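Local coordinates for D-alanyl transferase DltD (Enterococcus faecium TX0133A04, PDB 6PFX), which probably transfers D-alanine in the lipoteichoic acid pathway, helping to modify the cell wall of a Gram-positive bacterium, at residues S52-S57 with T220-L225; Q125-L130 with N178-Q183. One frame throughout, in Å; residues are numbered along the deposited sequence.

In the fold
Contacts 1 and 2 lie on opposite sides of the chain's centre, their own centres about 44 Å apart and their nearest atoms about 19 Å apart, and they share no helix or strand. In sequence, contact 2 is nested inside the loop that contact 1 closes. Both are largely buried, though well away from the middle of the molecule. Contact 1 sets a turn leading into helix 56-62 against helix 219-233, mainly through apolar side chains, with a backbone carbonyl beside the ring and no hydrogen bond across. Contact 2 joins helix 123-132 to segment 178-183, which runs into helix 181-193, and adds a phenol-amide hydrogen bond to its leucine packing.

Contact 1: S52-S57 with T220-L225; sequences SPFHPS and TELSIL
The ring of Phe-54 meets helix 219-233 with its outer end. At its edge, near the ring plane, sits Leu-225, whose CG is 3.9 Å from Phe-54 CZ. The carbonyl oxygen of Leu-222 approaches obliquely, with Leu-222 O 3.4 Å from Phe-54 CE1. Over one face of the ring lies Pro-53 CB, supplied by the residue just before. Leu-222 and Phe-54 run past each other in opposite directions, bringing Leu-222 CD2 to 4.0 Å from Phe-54 CE1. Leu-225 carries its CG anti to the backbone N (chi1 176°), which brings the branch up to CZ at the ring edge.

The phenylalanine is presented by a type I turn from Ser-52 to His-55. Within it Phe-54 N donates to Ser-52 OG at 3.1 Å, an ST turn, and His-55 N reaches Ser-52 O at 3.2 Å. His-55 then acts as N-cap of helix 56-62: Ser-57 N donates to His-55 ND1 at 2.9 Å, tilted 24° from the imidazole plane, while Pro-56 CD rests over one face of that ring. The other ring nitrogen, NE2, is bonded to Leu-48 O, so the histidine is held at both ring nitrogens. Trp-351 touches Phe-54 and Leu-355 touches Leu-222, bringing helix 351-365 into the same cluster.

With no hydrogen bond between the segments, the join rests on burying Phe-54 against two leucine side chains and the carbonyl oxygen of Leu-222; hydrogen bonds inside 52-57 shape the turn that presents the ring.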
loop_
_atom_site.group_PDB
_atom_site.type_symbol
_atom_site.label_atom_id
_atom_site.label_comp_id
_atom_site.label_asym_id
_atom_site.label_seq_id
_atom_site.Cartn_x
_atom_site.Cartn_y
_atom_site.Cartn_z
ATOM N N SER A 52 15.000 2.911 8.988
ATOM C CA SER A 52 15.542 3.137 10.317
ATOM C C SER A 52 15.878 1.745 10.838
ATOM O O SER A 52 15.594 0.744 10.161
ATOM C CB SER A 52 14.505 3.778 11.224
ATOM O OG SER A 52 13.537 2.830 11.638
ATOM N N PRO A 53 16.445 1.622 12.037
ATOM C CA PRO A 53 16.726 0.278 12.565
ATOM C C PRO A 53 15.491 -0.606 12.697
ATOM O O PRO A 53 15.648 -1.832 12.779
ATOM C CB PRO A 53 17.387 0.558 13.925
ATOM C CG PRO A 53 17.962 1.943 13.779
ATOM C CD PRO A 53 16.976 2.688 12.909
ATOM N N PHE A 54 14.277 -0.033 12.668
ATOM C CA PHE A 54 13.031 -0.759 12.938
ATOM C C PHE A 54 12.211 -1.053 11.696
ATOM O O PHE A 54 11.189 -1.744 11.791
ATOM C CB PHE A 54 12.214 0.005 13.990
ATOM C CG PHE A 54 13.064 0.435 15.128
ATOM C CD1 PHE A 54 13.476 -0.485 16.080
ATOM C CD2 PHE A 54 13.567 1.719 15.178
ATOM C CE1 PHE A 54 14.335 -0.122 17.093
ATOM C CE2 PHE A 54 14.424 2.098 16.205
ATOM C CZ PHE A 54 14.811 1.177 17.156
ATOM N N HIS A 55 12.652 -0.583 10.543
ATOM C CA HIS A 55 11.998 -0.875 9.279
ATOM C C HIS A 55 11.997 -2.375 8.997
ATOM O O HIS A 55 12.944 -3.081 9.361
ATOM C CB HIS A 55 12.794 -0.115 8.218
ATOM C CG HIS A 55 12.259 -0.244 6.837
ATOM N ND1 HIS A 55 12.477 -1.358 6.057
ATOM C CD2 HIS A 55 11.534 0.611 6.081
ATOM C CE1 HIS A 55 11.900 -1.190 4.883
ATOM N NE2 HIS A 55 11.313 -0.005 4.875
ATOM N N PRO A 56 10.934 -2.894 8.365
ATOM C CA PRO A 56 10.835 -4.350 8.157
ATOM C C PRO A 56 12.026 -4.974 7.453
ATOM O O PRO A 56 12.376 -6.126 7.739
ATOM C CB PRO A 56 9.556 -4.511 7.314
ATOM C CG PRO A 56 8.761 -3.269 7.565
ATOM C CD PRO A 56 9.743 -2.169 7.887
ATOM N N SER A 57 12.638 -4.267 6.505
ATOM C CA SER A 57 13.764 -4.855 5.796
ATOM C C SER A 57 14.997 -4.937 6.687
ATOM O O SER A 57 15.792 -5.876 6.556
ATOM C CB SER A 57 14.082 -4.031 4.550
ATOM O OG SER A 57 12.973 -3.970 3.661
ATOM N N THR A 220 11.971 -5.094 24.202
ATOM C CA THR A 220 12.072 -3.929 25.080
ATOM C C THR A 220 13.381 -3.182 24.855
ATOM O O THR A 220 13.396 -1.948 24.873
ATOM C CB THR A 220 11.936 -4.335 26.545
ATOM O OG1 THR A 220 10.656 -4.936 26.754
ATOM C CG2 THR A 220 12.051 -3.125 27.486
ATOM N N GLU A 221 14.496 -3.903 24.674
ATOM C CA GLU A 221 15.723 -3.235 24.245
ATOM C C GLU A 221 15.473 -2.433 22.976
ATOM O O GLU A 221 15.929 -1.285 22.851
ATOM C CB GLU A 221 16.829 -4.269 24.011
ATOM C CG GLU A 221 17.215 -5.000 25.287
ATOM C CD GLU A 221 18.216 -6.120 25.083
ATOM O OE1 GLU A 221 18.611 -6.388 23.927
ATOM O OE2 GLU A 221 18.602 -6.745 26.096
ATOM N N LEU A 222 14.742 -3.024 22.025
ATOM C CA LEU A 222 14.432 -2.330 20.781
ATOM C C LEU A 222 13.547 -1.113 21.026
ATOM O O LEU A 222 13.762 -0.061 20.422
ATOM C CB LEU A 222 13.776 -3.279 19.776
ATOM C CG LEU A 222 14.678 -4.341 19.166
ATOM C CD1 LEU A 222 13.895 -5.301 18.309
ATOM C CD2 LEU A 222 15.754 -3.701 18.329
ATOM N N SER A 223 12.547 -1.242 21.906
ATOM C CA SER A 223 11.681 -0.116 22.235
ATOM C C SER A 223 12.474 1.024 22.861
ATOM O O SER A 223 12.281 2.195 22.505
ATOM C CB SER A 223 10.597 -0.602 23.196
ATOM O OG SER A 223 9.775 0.463 23.624
ATOM N N ILE A 224 13.372 0.699 23.792
ATOM C CA ILE A 224 14.216 1.714 24.411
ATOM C C ILE A 224 15.033 2.438 23.355
ATOM O O ILE A 224 15.147 3.670 23.371
ATOM C CB ILE A 224 15.112 1.071 25.482
ATOM C CG1 ILE A 224 14.277 0.701 26.702
ATOM C CG2 ILE A 224 16.254 2.006 25.850
ATOM C CD1 ILE A 224 14.994 -0.243 27.626
ATOM N N LEU A 225 15.606 1.684 22.414
ATOM C CA LEU A 225 16.405 2.294 21.359
ATOM C C LEU A 225 15.534 3.159 20.460
ATOM O O LEU A 225 15.940 4.262 20.075
ATOM C CB LEU A 225 17.126 1.212 20.553
ATOM C CG LEU A 225 17.937 1.707 19.355
ATOM C CD1 LEU A 225 19.123 2.513 19.778
ATOM C CD2 LEU A 225 18.389 0.520 18.502
#

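Contact 2: Q125-L130 with N178-Q183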
loop_
_atom_site.group_PDB
_atom_site.type_symbol
_atom_site.label_atom_id
_atom_site.label_comp_id
_atom_site.label_asym_id
_atom_site.label_seq_id
_atom_site.Cartn_x
_atom_site.Cartn_y
_atom_site.Cartn_z
ATOM N N GLN A 125 0.943 -3.113 -17.574
ATOM C CA GLN A 125 0.124 -3.823 -16.601
ATOM C C GLN A 125 -1.348 -3.763 -16.964
ATOM O O GLN A 125 -2.089 -4.717 -16.689
ATOM C CB GLN A 125 0.369 -3.230 -15.216
ATOM C CG GLN A 125 1.775 -3.508 -14.717
ATOM C CD GLN A 125 2.064 -2.873 -13.383
ATOM O OE1 GLN A 125 1.326 -2.008 -12.911
ATOM N NE2 GLN A 125 3.147 -3.308 -12.759
ATOM N N THR A 126 -1.792 -2.657 -17.568
ATOM C CA THR A 126 -3.169 -2.564 -18.042
ATOM C C THR A 126 -3.428 -3.605 -19.122
ATOM O O THR A 126 -4.426 -4.336 -19.071
ATOM C CB THR A 126 -3.445 -1.151 -18.562
ATOM O OG1 THR A 126 -3.192 -0.188 -17.531
ATOM C CG2 THR A 126 -4.890 -1.021 -19.015
ATOM N N TYR A 127 -2.515 -3.713 -20.092
ATOM C CA TYR A 127 -2.671 -4.708 -21.144
ATOM C C TYR A 127 -2.544 -6.118 -20.578
ATOM O O TYR A 127 -3.262 -7.032 -21.004
ATOM C CB TYR A 127 -1.632 -4.478 -22.241
ATOM C CG TYR A 127 -1.767 -3.200 -23.044
ATOM C CD1 TYR A 127 -2.785 -2.290 -22.797
ATOM C CD2 TYR A 127 -0.867 -2.915 -24.066
ATOM C CE1 TYR A 127 -2.898 -1.139 -23.532
ATOM C CE2 TYR A 127 -0.985 -1.766 -24.816
ATOM C CZ TYR A 127 -1.996 -0.880 -24.535
ATOM O OH TYR A 127 -2.118 0.277 -25.257
ATOM N N ASP A 128 -1.642 -6.312 -19.611
ATOM C CA ASP A 128 -1.568 -7.594 -18.926
ATOM C C ASP A 128 -2.953 -8.026 -18.453
ATOM O O ASP A 128 -3.367 -9.176 -18.637
ATOM C CB ASP A 128 -0.661 -7.498 -17.694
ATOM C CG ASP A 128 0.829 -7.552 -18.017
ATOM O OD1 ASP A 128 1.218 -7.952 -19.133
ATOM O OD2 ASP A 128 1.615 -7.184 -17.117
ATOM N N TRP A 129 -3.670 -7.106 -17.803
ATOM C CA TRP A 129 -5.002 -7.399 -17.290
ATOM C C TRP A 129 -5.949 -7.757 -18.423
ATOM O O TRP A 129 -6.623 -8.791 -18.380
ATOM C CB TRP A 129 -5.498 -6.174 -16.525
ATOM C CG TRP A 129 -6.973 -6.074 -16.369
ATOM C CD1 TRP A 129 -7.808 -6.986 -15.781
ATOM C CD2 TRP A 129 -7.799 -4.970 -16.767
ATOM N NE1 TRP A 129 -9.103 -6.517 -15.806
ATOM C CE2 TRP A 129 -9.123 -5.287 -16.408
ATOM C CE3 TRP A 129 -7.549 -3.750 -17.402
ATOM C CZ2 TRP A 129 -10.194 -4.425 -16.661
ATOM C CZ3 TRP A 129 -8.616 -2.897 -17.653
ATOM C CH2 TRP A 129 -9.918 -3.240 -17.281
ATOM N N LEU A 130 -5.983 -6.933 -19.469
ATOM C CA LEU A 130 -6.916 -7.170 -20.564
ATOM C C LEU A 130 -6.693 -8.534 -21.205
ATOM O O LEU A 130 -7.656 -9.243 -21.514
ATOM C CB LEU A 130 -6.788 -6.070 -21.615
ATOM C CG LEU A 130 -7.227 -4.675 -21.182
ATOM C CD1 LEU A 130 -6.936 -3.643 -22.264
ATOM C CD2 LEU A 130 -8.699 -4.634 -20.838
ATOM N N ASN A 178 -6.408 -7.871 -30.060
ATOM C CA ASN A 178 -5.214 -8.088 -30.861
ATOM C C ASN A 178 -4.654 -6.788 -31.413
ATOM O O ASN A 178 -3.475 -6.742 -31.781
ATOM C CB ASN A 178 -5.523 -9.061 -31.992
ATOM C CG ASN A 178 -4.292 -9.453 -32.764
ATOM O OD1 ASN A 178 -3.385 -10.091 -32.229
ATOM N ND2 ASN A 178 -4.248 -9.070 -34.033
ATOM N N GLN A 179 -5.468 -5.731 -31.481
ATOM C CA GLN A 179 -4.981 -4.438 -31.943
ATOM C C GLN A 179 -3.938 -3.853 -31.000
ATOM O O GLN A 179 -3.156 -2.993 -31.420
ATOM C CB GLN A 179 -6.159 -3.481 -32.098
ATOM C CG GLN A 179 -5.807 -2.178 -32.768
ATOM C CD GLN A 179 -7.031 -1.374 -33.179
ATOM O OE1 GLN A 179 -8.158 -1.883 -33.186
ATOM N NE2 GLN A 179 -6.813 -0.110 -33.531
ATOM N N LEU A 180 -3.906 -4.314 -29.746
ATOM C CA LEU A 180 -2.933 -3.882 -28.756
ATOM C C LEU A 180 -1.738 -4.818 -28.654
ATOM O O LEU A 180 -0.776 -4.503 -27.944
ATOM C CB LEU A 180 -3.595 -3.794 -27.369
ATOM C CG LEU A 180 -4.808 -2.879 -27.201
ATOM C CD1 LEU A 180 -5.411 -3.076 -25.827
ATOM C CD2 LEU A 180 -4.405 -1.450 -27.391
ATOM N N ARG A 181 -1.770 -5.960 -29.341
ATOM C CA ARG A 181 -0.799 -7.007 -29.056
ATOM C C ARG A 181 0.612 -6.605 -29.467
ATOM O O ARG A 181 1.579 -6.935 -28.769
ATOM C CB ARG A 181 -1.216 -8.300 -29.749
ATOM C CG ARG A 181 -0.301 -9.452 -29.429
ATOM C CD ARG A 181 -0.846 -10.747 -30.005
ATOM N NE ARG A 181 -1.612 -11.519 -29.027
ATOM C CZ ARG A 181 -2.942 -11.544 -28.945
ATOM N NH1 ARG A 181 -3.691 -10.833 -29.778
ATOM N NH2 ARG A 181 -3.524 -12.293 -28.017
ATOM N N SER A 182 0.755 -5.913 -30.599
ATOM C CA SER A 182 2.077 -5.471 -31.026
ATOM C C SER A 182 2.697 -4.542 -29.988
ATOM O O SER A 182 3.851 -4.724 -29.583
ATOM C CB SER A 182 1.987 -4.783 -32.386
ATOM O OG SER A 182 3.285 -4.488 -32.863
ATOM N N GLN A 183 1.936 -3.544 -29.535
ATOM C CA GLN A 183 2.426 -2.646 -28.496
ATOM C C GLN A 183 2.734 -3.404 -27.209
ATOM O O GLN A 183 3.751 -3.145 -26.556
ATOM C CB GLN A 183 1.383 -1.560 -28.233
ATOM C CG GLN A 183 1.825 -0.498 -27.235
ATOM C CD GLN A 183 0.775 0.583 -26.999
ATOM O OE1 GLN A 183 -0.406 0.414 -27.316
ATOM N NE2 GLN A 183 1.210 1.708 -26.440
#
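Tyr-127 reaches from helix 123-132 to segment 178-183, touching Leu-180 with a face and Gln-183 at its edge. Its CG stands anti to the carbonyl carbon, directing the ring across to the other segment. Leu-180 crosses it at about a right angle: CD1 makes a CH-pi contact, 4.2 Å from the centroid of the Tyr-127 ring, and CD2 lies 3.6 Å from Tyr-127 OH. The same Leu-180 CD1 also meets Leu-130 CD1 at 3.9 Å, linking tyrosine and leucine one turn apart on the helix.

Gln-183 is fully extended, with CG anti to its backbone N (chi1 -176°), and thereby carries its amide to the phenol. Tyr-127 OH donates to Gln-183 OE1 at 2.7 Å, from 57° above the carbonyl plane, the ring and amide planes being 73° apart. Asn-156 ND2 is a second partner, so the hydroxyl is held by two hydrogen bonds.

Leu-159 and Ile-166 of helix 157-167 also pack on Leu-130. Peripheral helices 123-132, 157-167 and 181-193 of this SGNH-hydrolase-clan protein are thus joined by a mostly apolar interface, together with a buried tyrosine's hydrogen bond to Gln-183.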